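Putative outer membrane protein (LpxR) (Salmonella typhimurium, PDB 3FID) acts as a lipid A deacylase of the outer membrane, probably removing acyl chains from the lipid A part of lipopolysaccharide, and binds zinc ions. Local coordinates at residues S18-L22 against Y23-A27; L202-R205 against G206-H209; Q118-A121 against H122-I125; D229-Y232 against T233-G236. All coordinates share one frame; numbering follows the deposited sequence.

Interaction 1 of 4, residues S18-L22 against Y23-A27. With ZN (zinc ion), chain F; CXE (pentaethylene glycol monodecyl ether), chain L; CXE (pentaethylene glycol monodecyl ether), chain J.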
loop_
_atom_site.group_PDB
_atom_site.type_symbol
_atom_site.label_atom_id
_atom_site.label_comp_id
_atom_site.label_asym_id
_atom_site.label_seq_id
_atom_site.Cartn_x
_atom_site.Cartn_y
_atom_site.Cartn_z
ATOM N N SER A 18 -18.784 -0.213 -4.929
ATOM C CA SER A 18 -18.512 0.661 -3.784
ATOM C C SER A 18 -17.309 1.554 -4.093
ATOM O O SER A 18 -17.357 2.763 -3.884
ATOM C CB SER A 18 -18.249 -0.138 -2.507
ATOM O OG SER A 18 -19.406 -0.884 -2.167
ATOM N N LEU A 19 -16.235 0.944 -4.594
ATOM C CA LEU A 19 -15.026 1.710 -4.988
ATOM C C LEU A 19 -15.320 2.813 -6.022
ATOM O O LEU A 19 -14.827 3.958 -5.897
ATOM C CB LEU A 19 -13.926 0.757 -5.501
ATOM C CG LEU A 19 -12.507 1.324 -5.665
ATOM C CD1 LEU A 19 -11.897 1.667 -4.290
ATOM C CD2 LEU A 19 -11.658 0.283 -6.429
ATOM N N ASN A 20 -16.110 2.461 -7.037
ATOM C CA ASN A 20 -16.547 3.414 -8.093
ATOM C C ASN A 20 -17.422 4.524 -7.550
ATOM O O ASN A 20 -17.282 5.669 -7.957
ATOM C CB ASN A 20 -17.327 2.719 -9.217
ATOM C CG ASN A 20 -16.485 1.753 -10.004
ATOM O OD1 ASN A 20 -15.267 1.725 -9.871
ATOM N ND2 ASN A 20 -17.132 0.948 -10.825
ATOM N N ALA A 21 -18.329 4.191 -6.636
ATOM C CA ALA A 21 -19.179 5.220 -6.029
ATOM C C ALA A 21 -18.327 6.182 -5.195
ATOM O O ALA A 21 -18.554 7.410 -5.180
ATOM C CB ALA A 21 -20.254 4.589 -5.171
ATOM N N LEU A 22 -17.316 5.634 -4.531
ATOM C CA LEU A 22 -16.488 6.432 -3.654
ATOM C C LEU A 22 -15.526 7.377 -4.406
ATOM O O LEU A 22 -15.399 8.544 -4.052
ATOM C CB LEU A 22 -15.751 5.523 -2.660
ATOM C CG LEU A 22 -14.873 6.145 -1.560
ATOM C CD1 LEU A 22 -15.620 7.184 -0.716
ATOM C CD2 LEU A 22 -14.275 5.003 -0.692
ATOM N N TYR A 23 -14.869 6.883 -5.455
ATOM C CA TYR A 23 -13.783 7.632 -6.090
ATOM C C TYR A 23 -14.068 7.996 -7.556
ATOM O O TYR A 23 -13.266 8.661 -8.203
ATOM C CB TYR A 23 -12.448 6.838 -5.986
ATOM C CG TYR A 23 -11.943 6.603 -4.583
ATOM C CD1 TYR A 23 -11.736 7.674 -3.704
ATOM C CD2 TYR A 23 -11.658 5.321 -4.130
ATOM C CE1 TYR A 23 -11.263 7.461 -2.403
ATOM C CE2 TYR A 23 -11.181 5.102 -2.831
ATOM C CZ TYR A 23 -10.990 6.180 -1.972
ATOM O OH TYR A 23 -10.517 5.939 -0.667
ATOM N N GLY A 24 -15.206 7.555 -8.078
ATOM C CA GLY A 24 -15.559 7.868 -9.463
ATOM C C GLY A 24 -15.066 6.820 -10.439
ATOM O O GLY A 24 -14.087 6.089 -10.178
ATOM N N HIS A 25 -15.731 6.731 -11.590
ATOM C CA HIS A 25 -15.411 5.618 -12.477
ATOM C C HIS A 25 -14.086 5.785 -13.260
ATOM O O HIS A 25 -13.431 4.781 -13.546
ATOM C CB HIS A 25 -16.593 5.256 -13.415
ATOM C CG HIS A 25 -16.462 3.895 -14.031
ATOM N ND1 HIS A 25 -15.768 3.668 -15.206
ATOM C CD2 HIS A 25 -16.898 2.683 -13.611
ATOM C CE1 HIS A 25 -15.788 2.373 -15.480
ATOM N NE2 HIS A 25 -16.467 1.755 -14.529
ATOM N N PRO A 26 -13.699 7.027 -13.637
ATOM C CA PRO A 26 -12.413 7.179 -14.334
ATOM C C PRO A 26 -11.192 6.608 -13.599
ATOM O O PRO A 26 -10.273 6.074 -14.224
ATOM C CB PRO A 26 -12.278 8.703 -14.467
ATOM C CG PRO A 26 -13.718 9.186 -14.619
ATOM C CD PRO A 26 -14.450 8.312 -13.603
ATOM N N ALA A 27 -11.209 6.685 -12.271
ATOM C CA ALA A 27 -10.111 6.113 -11.464
ATOM C C ALA A 27 -10.002 4.591 -11.577
ATOM O O ALA A 27 -8.924 4.025 -11.463
ATOM C CB ALA A 27 -10.229 6.573 -9.980
HETATM ZN ZN ZN F . -15.004 4.825 -16.762
HETATM C C1 CXE L . -9.063 15.507 7.866
HETATM C C2 CXE L . -9.611 14.168 8.331
HETATM C C3 CXE L . -9.315 13.088 7.301
HETATM C C4 CXE L . -10.561 12.558 6.609
HETATM C C5 CXE L . -10.342 12.528 5.095
HETATM C C6 CXE L . -10.758 11.192 4.479
HETATM C C7 CXE L . -11.236 11.392 3.059
HETATM C C8 CXE L . -11.643 10.088 2.416
HETATM C C9 CXE L . -12.829 10.310 1.497
HETATM C C10 CXE L . -12.519 9.999 0.034
HETATM O O11 CXE L . -13.327 10.842 -0.784
HETATM C C12 CXE L . -13.099 10.725 -2.191
HETATM C C13 CXE L . -11.862 11.490 -2.654
HETATM O O14 CXE L . -12.123 12.896 -2.685
HETATM C C15 CXE L . -11.090 13.638 -3.341
HETATM C C1 CXE J . -15.754 1.523 5.014
HETATM C C2 CXE J . -15.815 0.252 4.197
HETATM C C3 CXE J . -17.180 0.149 3.539
HETATM C C4 CXE J . -17.221 -0.999 2.550
HETATM C C5 CXE J . -18.620 -1.156 1.978
HETATM C C6 CXE J . -18.631 -2.241 0.912
HETATM C C7 CXE J . -20.037 -2.763 0.623
HETATM C C8 CXE J . -19.939 -4.119 -0.057
HETATM C C9 CXE J . -21.111 -4.366 -0.992
HETATM C C10 CXE J . -21.002 -5.752 -1.607
HETATM O O11 CXE J . -22.306 -6.146 -2.016
HETATM C C12 CXE J . -22.350 -7.469 -2.555
HETATM C C13 CXE J . -23.694 -7.632 -3.249
HETATM O O HOH W 1 -12.866 4.088 -8.540
HETATM O O HOH W 2 -15.883 -0.604 -13.086
#

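Interaction 2 of 4, residues L202-R205 against G206-H209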
loop_
_atom_site.group_PDB
_atom_site.type_symbol
_atom_site.label_atom_id
_atom_site.label_comp_id
_atom_site.label_asym_id
_atom_site.label_seq_id
_atom_site.Cartn_x
_atom_site.Cartn_y
_atom_site.Cartn_z
ATOM N N LEU A 202 3.962 3.064 4.145
ATOM C CA LEU A 202 3.758 2.899 5.580
ATOM C C LEU A 202 2.405 2.207 5.864
ATOM O O LEU A 202 2.018 2.041 7.014
ATOM C CB LEU A 202 3.855 4.263 6.317
ATOM C CG LEU A 202 5.194 4.916 6.721
ATOM C CD1 LEU A 202 5.964 4.120 7.796
ATOM C CD2 LEU A 202 6.082 5.206 5.484
ATOM N N SER A 203 1.710 1.754 4.822
ATOM C CA SER A 203 0.436 1.092 5.032
ATOM C C SER A 203 0.660 -0.253 5.757
ATOM O O SER A 203 1.695 -0.917 5.582
ATOM C CB SER A 203 -0.343 0.984 3.710
ATOM O OG SER A 203 0.084 -0.109 2.925
ATOM N N ARG A 204 -0.268 -0.622 6.625
ATOM C CA ARG A 204 0.011 -1.752 7.504
ATOM C C ARG A 204 -0.305 -3.087 6.815
ATOM O O ARG A 204 0.189 -4.131 7.247
ATOM C CB ARG A 204 -0.658 -1.567 8.862
ATOM C CG ARG A 204 0.030 -0.451 9.738
ATOM C CD ARG A 204 1.158 -1.074 10.568
ATOM N NE ARG A 204 0.546 -1.797 11.674
ATOM C CZ ARG A 204 1.111 -2.773 12.366
ATOM N NH1 ARG A 204 2.336 -3.205 12.069
ATOM N NH2 ARG A 204 0.426 -3.339 13.333
ATOM N N ARG A 205 -1.085 -3.029 5.732
ATOM C CA ARG A 205 -1.321 -4.189 4.842
ATOM C C ARG A 205 -1.698 -5.453 5.622
ATOM O O ARG A 205 -1.146 -6.536 5.396
ATOM C CB ARG A 205 -0.092 -4.443 3.939
ATOM C CG ARG A 205 0.288 -3.199 3.104
ATOM C CD ARG A 205 1.445 -3.461 2.149
ATOM N NE ARG A 205 1.097 -4.348 1.028
ATOM C CZ ARG A 205 1.869 -4.508 -0.053
ATOM N NH1 ARG A 205 3.012 -3.838 -0.143
ATOM N NH2 ARG A 205 1.495 -5.307 -1.062
ATOM N N GLY A 206 -2.646 -5.315 6.539
ATOM C CA GLY A 206 -3.114 -6.474 7.301
ATOM C C GLY A 206 -2.564 -6.619 8.713
ATOM O O GLY A 206 -3.201 -7.238 9.550
ATOM N N LEU A 207 -1.385 -6.076 8.986
ATOM C CA LEU A 207 -0.855 -6.183 10.330
ATOM C C LEU A 207 -1.711 -5.373 11.301
ATOM O O LEU A 207 -2.211 -4.302 10.961
ATOM C CB LEU A 207 0.604 -5.771 10.388
ATOM C CG LEU A 207 1.515 -6.647 9.524
ATOM C CD1 LEU A 207 2.860 -5.967 9.352
ATOM C CD2 LEU A 207 1.630 -8.082 10.118
ATOM N N ILE A 208 -1.887 -5.919 12.497
ATOM C CA ILE A 208 -2.756 -5.309 13.521
ATOM C C ILE A 208 -1.974 -5.171 14.827
ATOM O O ILE A 208 -1.316 -6.115 15.255
ATOM C CB ILE A 208 -4.050 -6.167 13.738
ATOM C CG1 ILE A 208 -4.958 -6.067 12.490
ATOM C CG2 ILE A 208 -4.816 -5.733 15.024
ATOM C CD1 ILE A 208 -6.142 -7.080 12.466
ATOM N N HIS A 209 -2.054 -4.002 15.456
ATOM C CA HIS A 209 -1.534 -3.825 16.816
ATOM C C HIS A 209 -2.759 -3.628 17.686
ATOM O O HIS A 209 -3.440 -2.613 17.572
ATOM C CB HIS A 209 -0.635 -2.587 16.891
ATOM C CG HIS A 209 0.012 -2.384 18.230
ATOM N ND1 HIS A 209 0.553 -1.179 18.617
ATOM C CD2 HIS A 209 0.191 -3.229 19.275
ATOM C CE1 HIS A 209 1.057 -1.291 19.835
ATOM N NE2 HIS A 209 0.832 -2.519 20.267
#

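Interaction 3 of 4, residues Q118-A121 against H122-I125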
loop_
_atom_site.group_PDB
_atom_site.type_symbol
_atom_site.label_atom_id
_atom_site.label_comp_id
_atom_site.label_asym_id
_atom_site.label_seq_id
_atom_site.Cartn_x
_atom_site.Cartn_y
_atom_site.Cartn_z
ATOM N N GLN A 118 2.593 -12.308 -13.131
ATOM C CA GLN A 118 1.421 -11.904 -13.927
ATOM C C GLN A 118 1.153 -12.837 -15.091
ATOM O O GLN A 118 0.019 -13.226 -15.298
ATOM C CB GLN A 118 1.500 -10.447 -14.410
ATOM C CG GLN A 118 0.109 -9.932 -14.881
ATOM C CD GLN A 118 0.179 -8.555 -15.524
ATOM O OE1 GLN A 118 0.790 -8.374 -16.593
ATOM N NE2 GLN A 118 -0.477 -7.585 -14.895
ATOM N N ASN A 119 2.195 -13.230 -15.822
ATOM C CA ASN A 119 2.023 -14.214 -16.894
ATOM C C ASN A 119 1.396 -15.523 -16.375
ATOM O O ASN A 119 0.497 -16.107 -17.009
ATOM C CB ASN A 119 3.352 -14.509 -17.587
ATOM C CG ASN A 119 3.749 -13.448 -18.602
ATOM O OD1 ASN A 119 3.141 -12.389 -18.696
ATOM N ND2 ASN A 119 4.803 -13.728 -19.347
ATOM N N ARG A 120 1.870 -15.985 -15.217
ATOM C CA ARG A 120 1.329 -17.181 -14.577
ATOM C C ARG A 120 -0.171 -17.022 -14.329
ATOM O O ARG A 120 -0.959 -17.912 -14.650
ATOM C CB ARG A 120 2.059 -17.435 -13.248
ATOM C CG ARG A 120 1.415 -18.506 -12.352
ATOM C CD ARG A 120 2.209 -18.638 -11.039
ATOM N NE ARG A 120 1.691 -19.701 -10.176
ATOM C CZ ARG A 120 0.641 -19.560 -9.361
ATOM N NH1 ARG A 120 -0.036 -18.400 -9.326
ATOM N NH2 ARG A 120 0.248 -20.576 -8.590
ATOM N N ALA A 121 -0.545 -15.889 -13.733
ATOM C CA ALA A 121 -1.923 -15.620 -13.303
ATOM C C ALA A 121 -2.863 -15.643 -14.502
ATOM O O ALA A 121 -3.942 -16.271 -14.478
ATOM C CB ALA A 121 -1.981 -14.253 -12.600
ATOM N N HIS A 122 -2.419 -14.960 -15.551
ATOM C CA HIS A 122 -3.113 -14.862 -16.819
ATOM C C HIS A 122 -3.255 -16.212 -17.490
ATOM O O HIS A 122 -4.340 -16.547 -17.929
ATOM C CB HIS A 122 -2.412 -13.838 -17.729
ATOM C CG HIS A 122 -2.616 -12.417 -17.285
ATOM N ND1 HIS A 122 -2.252 -11.328 -18.053
ATOM C CD2 HIS A 122 -3.183 -11.909 -16.159
ATOM C CE1 HIS A 122 -2.567 -10.215 -17.412
ATOM N NE2 HIS A 122 -3.133 -10.541 -16.262
ATOM N N ARG A 123 -2.179 -16.995 -17.545
ATOM C CA ARG A 123 -2.245 -18.343 -18.128
ATOM C C ARG A 123 -3.276 -19.204 -17.394
ATOM O O ARG A 123 -4.092 -19.894 -18.022
ATOM C CB ARG A 123 -0.861 -19.019 -18.127
ATOM C CG ARG A 123 -0.850 -20.432 -18.758
ATOM C CD ARG A 123 0.540 -21.059 -18.733
ATOM N NE ARG A 123 1.190 -20.974 -17.421
ATOM C CZ ARG A 123 0.861 -21.713 -16.369
ATOM N NH1 ARG A 123 1.519 -21.557 -15.217
ATOM N NH2 ARG A 123 -0.130 -22.585 -16.461
ATOM N N ILE A 124 -3.245 -19.147 -16.064
ATOM C CA ILE A 124 -4.167 -19.921 -15.225
ATOM C C ILE A 124 -5.635 -19.557 -15.513
ATOM O O ILE A 124 -6.483 -20.447 -15.609
ATOM C CB ILE A 124 -3.827 -19.792 -13.710
ATOM C CG1 ILE A 124 -2.493 -20.482 -13.394
ATOM C CG2 ILE A 124 -4.932 -20.388 -12.837
ATOM C CD1 ILE A 124 -2.001 -20.290 -11.934
ATOM N N ILE A 125 -5.932 -18.265 -15.688
ATOM C CA ILE A 125 -7.325 -17.858 -15.966
ATOM C C ILE A 125 -7.677 -17.828 -17.459
ATOM O O ILE A 125 -8.823 -17.573 -17.836
ATOM C CB ILE A 125 -7.731 -16.535 -15.250
ATOM C CG1 ILE A 125 -6.958 -15.341 -15.828
ATOM C CG2 ILE A 125 -7.552 -16.681 -13.734
ATOM C CD1 ILE A 125 -7.599 -13.986 -15.580
#

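Interaction 4 of 4, residues D229-Y232 against T233-G236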
loop_
_atom_site.group_PDB
_atom_site.type_symbol
_atom_site.label_atom_id
_atom_site.label_comp_id
_atom_site.label_asym_id
_atom_site.label_seq_id
_atom_site.Cartn_x
_atom_site.Cartn_y
_atom_site.Cartn_z
ATOM N N ASP A 229 10.164 12.932 -4.016
ATOM C CA ASP A 229 11.487 13.195 -4.543
ATOM C C ASP A 229 11.893 12.109 -5.544
ATOM O O ASP A 229 12.430 12.397 -6.628
ATOM C CB ASP A 229 12.511 13.261 -3.397
ATOM C CG ASP A 229 13.935 13.486 -3.910
ATOM O OD1 ASP A 229 14.816 12.642 -3.617
ATOM O OD2 ASP A 229 14.162 14.494 -4.635
ATOM N N LYS A 230 11.655 10.848 -5.187
ATOM C CA LYS A 230 12.013 9.718 -6.060
ATOM C C LYS A 230 10.884 8.717 -6.179
ATOM O O LYS A 230 10.201 8.418 -5.203
ATOM C CB LYS A 230 13.217 8.925 -5.516
ATOM C CG LYS A 230 14.525 9.697 -5.392
ATOM C CD LYS A 230 15.665 8.689 -5.072
ATOM C CE LYS A 230 17.005 9.373 -4.866
ATOM N NZ LYS A 230 17.379 9.483 -3.427
ATOM N N ASN A 231 10.738 8.147 -7.368
ATOM C CA ASN A 231 9.908 6.954 -7.542
ATOM C C ASN A 231 10.510 6.216 -8.735
ATOM O O ASN A 231 10.222 6.561 -9.884
ATOM C CB ASN A 231 8.462 7.343 -7.809
ATOM C CG ASN A 231 7.557 6.147 -7.979
ATOM O OD1 ASN A 231 8.004 5.052 -8.297
ATOM N ND2 ASN A 231 6.270 6.353 -7.758
ATOM N N TYR A 232 11.367 5.233 -8.446
ATOM C CA TYR A 232 12.072 4.465 -9.494
ATOM C C TYR A 232 11.136 3.698 -10.447
ATOM O O TYR A 232 11.474 3.506 -11.617
ATOM C CB TYR A 232 13.108 3.528 -8.846
ATOM C CG TYR A 232 13.980 2.816 -9.860
ATOM C CD1 TYR A 232 13.748 1.477 -10.177
ATOM C CD2 TYR A 232 15.000 3.504 -10.545
ATOM C CE1 TYR A 232 14.533 0.802 -11.136
ATOM C CE2 TYR A 232 15.797 2.848 -11.507
ATOM C CZ TYR A 232 15.539 1.505 -11.805
ATOM O OH TYR A 232 16.311 0.851 -12.736
ATOM N N THR A 233 9.951 3.274 -9.981
ATOM C CA THR A 233 8.971 2.663 -10.898
ATOM C C THR A 233 8.599 3.609 -12.072
ATOM O O THR A 233 8.206 3.141 -13.132
ATOM C CB THR A 233 7.652 2.142 -10.212
ATOM O OG1 THR A 233 6.800 3.246 -9.867
ATOM C CG2 THR A 233 7.955 1.291 -8.940
ATOM N N LEU A 234 8.740 4.923 -11.849
ATOM C CA LEU A 234 8.391 5.952 -12.840
ATOM C C LEU A 234 9.618 6.564 -13.512
ATOM O O LEU A 234 9.565 6.937 -14.692
ATOM C CB LEU A 234 7.564 7.067 -12.185
ATOM C CG LEU A 234 6.169 6.654 -11.675
ATOM C CD1 LEU A 234 5.426 7.873 -11.092
ATOM C CD2 LEU A 234 5.345 5.921 -12.777
ATOM N N GLN A 235 10.707 6.666 -12.756
ATOM C CA GLN A 235 11.924 7.382 -13.217
ATOM C C GLN A 235 13.009 6.464 -13.776
ATOM O O GLN A 235 13.972 6.940 -14.371
ATOM C CB GLN A 235 12.498 8.205 -12.076
ATOM C CG GLN A 235 11.543 9.315 -11.607
ATOM C CD GLN A 235 12.032 10.000 -10.366
ATOM O OE1 GLN A 235 12.426 9.352 -9.395
ATOM N NE2 GLN A 235 12.001 11.318 -10.380
ATOM N N GLY A 236 12.857 5.169 -13.571
ATOM C CA GLY A 236 13.786 4.184 -14.112
ATOM C C GLY A 236 13.706 4.080 -15.632
ATOM O O GLY A 236 12.736 4.503 -16.255
HETATM O O HOH W 3 14.786 11.818 -8.504
#

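Interaction 1 of 4, residues S18-L22 against Y23-A27
Leu22 lays its side chain over one face of the Tyr23 ring: CG sits 3.8 Å from the ring centroid and only 8° off the normal, a CH-pi contact, while Leu22 CD2 comes 3.7 Å from Tyr23 CZ. With CG anti to the backbone N (chi1 -176°), Leu22 runs alongside the ring and points the same way. Leu19 instead meets the ring edge, its CD1 lying in the ring plane 3.7 Å from Tyr23 CD2. The Tyr23 hydroxyl bonds Leu272 O. A bound detergent adds C12, 3.7 Å from Tyr23 CD1.

Tyr23 N donates to Leu19 O at 3.0 Å, and Gly24 N to Asn20 O at 2.8 Å, from above the carbonyl plane. Positive phi at Gly24 then turns the chain away. Beyond Gly24, His25 returns beside Asn20: His25 CD2 lies 3.3 Å from Asn20 ND2, with amide and ring 67° apart; Asn20 OD1 is held by Gln16. His25 ND1 binds a zinc ion that Asp29 also ligates. The arrangement is that of a helix terminated by a positive-phi glycine, its last turn packed on strands 251-263 and 266-275 of the barrel and its tyrosine forming part of a detergent pocket.

Interaction 2 of 4, residues L202-R205 against G206-H209
Residues Arg204 to Leu207 make a type I' beta turn, closed by Leu207 N donating to Arg204 O at 3.0 Å with an N-H...O angle of 162°; Arg205 and Gly206 both have positive phi, and at the Gly206 angles a CB would collide with Arg205 O. The turn brings Leu207 back against the Arg204 side chain, which it crosses at about a right angle. Leu207 CB stands 3.4 Å above the guanidinium plane, offset toward its rim, and is 3.5 Å from Arg204 NH1. Bends at chi2 (-89°) and chi3 (-76°) fold the arginine round to present this face.

At the guanidinium edge, Arg204 NH2 lies 3.3 Å from His209 N. Both are donors, so they do not bond each other; their proximity is consistent with a shared acceptor, Asp196 OD2, which forms a salt bridge with Arg204 NH2 and accepts a hydrogen bond from His209 N. Gln50 OE1 is a further acceptor for Arg204 NH2. Arg205 heads elsewhere, to a salt bridge with Asp58.

This buried loop joins helix 191-194 to strand 215-228. Arg204 and Leu207 rest on strands 33-44 and 49-60, Arg205 also touches His84 on strand 80-94, and Ile208 packs on Phe193 of helix 191-194.

Interaction 3 of 4, residues Q118-A121 against H122-I125
His122 CB begins its overlap with the preceding helical turn 3.5 Å from Gln118 O. Its CG lies closer to that oxygen, at 3.4 Å, and the carbonyl oxygen stands over one face of the imidazole. Further out the partner changes from backbone to side chain: His122 NE2 lies 3.6 Å from Gln118 CG, and His122 CE1 is 3.7 Å from Gln118 CD. Gln118 CG is therefore over the ring, its line to the centroid 23° off the normal, which makes a CH-pi contact. The terminal amide of Gln118 is nearly parallel to the imidazole, the planes 13° apart. A glutamine with chi1 -164° and extended beyond CG gives this flat overlap, and a hydrogen bond from Trp133 NE1 to Gln118 OE1 fixes the amide. The ring nitrogen next to CG, His122 ND1, makes a weak hydrogen bond with Glu128 O.

Beneath the side chains the helix is regular: His122 N donates to Gln118 O at 3.0 Å, and equivalent i to i+4 bonds follow up to Ile125 N. On another side of the helix, Ile124 CD1 sits 3.7 Å above the centre of the Arg120 guanidinium, the two chains running side by side on the surface.

Helix 114-125 lies between strands 97-108 and 140-157 in the chain. Its Gln118 and His122 flank turns toward neighbouring loops, where Phe79 and Tyr130 touch Gln118, and Tyr130 also meets His122 edge-to-face.

Interaction 4 of 4, residues D229-Y232 against T233-G236
A short helix, 232-235, is capped at its start by Asn231, which occupies the N-cap position. Asn231 O accepts two bonds from the first turn: Leu234 N at 3.0 Å, from above the carbonyl plane, and Gln235 N at 2.9 Å, in that plane. The Asn231 side chain, with CG anti to the backbone N (chi1 -179°), places OD1 to accept a hydrogen bond from Thr233 OG1 at 2.7 Å.

Gln235 answers from the other end of the turn. Its side chain, extended beyond CG, reaches back to the start of the helix, and Gln235 OE1 receives Asn231 N at 2.9 Å, a nearly straight bond (167°) that reaches the oxygen from above the amide plane. A water bonded to Asp229 O makes a weak link to Gln235 NE2. The turn closes with Gly236 N donating to Tyr232 O at 2.9 Å, which carries Gly236 CA over one face of the Tyr232 ring, 4.0 Å from its centroid in a CH-pi contact.

Before the helix, Asp229 and Lys230 form a classic beta bulge opposite Gln177 of strand 176-188. Tyr232 and Thr233 pack on Ile108 of strand 97-108, Asn231 and Thr233 touch Phe176, and Tyr232 OH bonds Glu138 O.

Along the chain the order is interaction 1, interaction 3, interaction 2 and interaction 4. None touches another: their centres are 24 to 28 Å apart, and the nearest atoms of any pair are separated by about 11 to 15 Å. All four are local, and the antiparallel strands of the membrane barrel are their common framework. Interaction 2 lies deepest, about 9 Å from the chain centre, against strands 33-44, 49-60 and 80-94 and near the zinc-binding His54 and His84. The others involve helices 16-23 and 25-29, helix 114-125, and strand 230-231 with helix 232-235. The four are thus separate local structures in segments connecting barrel strands, one of them buried near a zinc site.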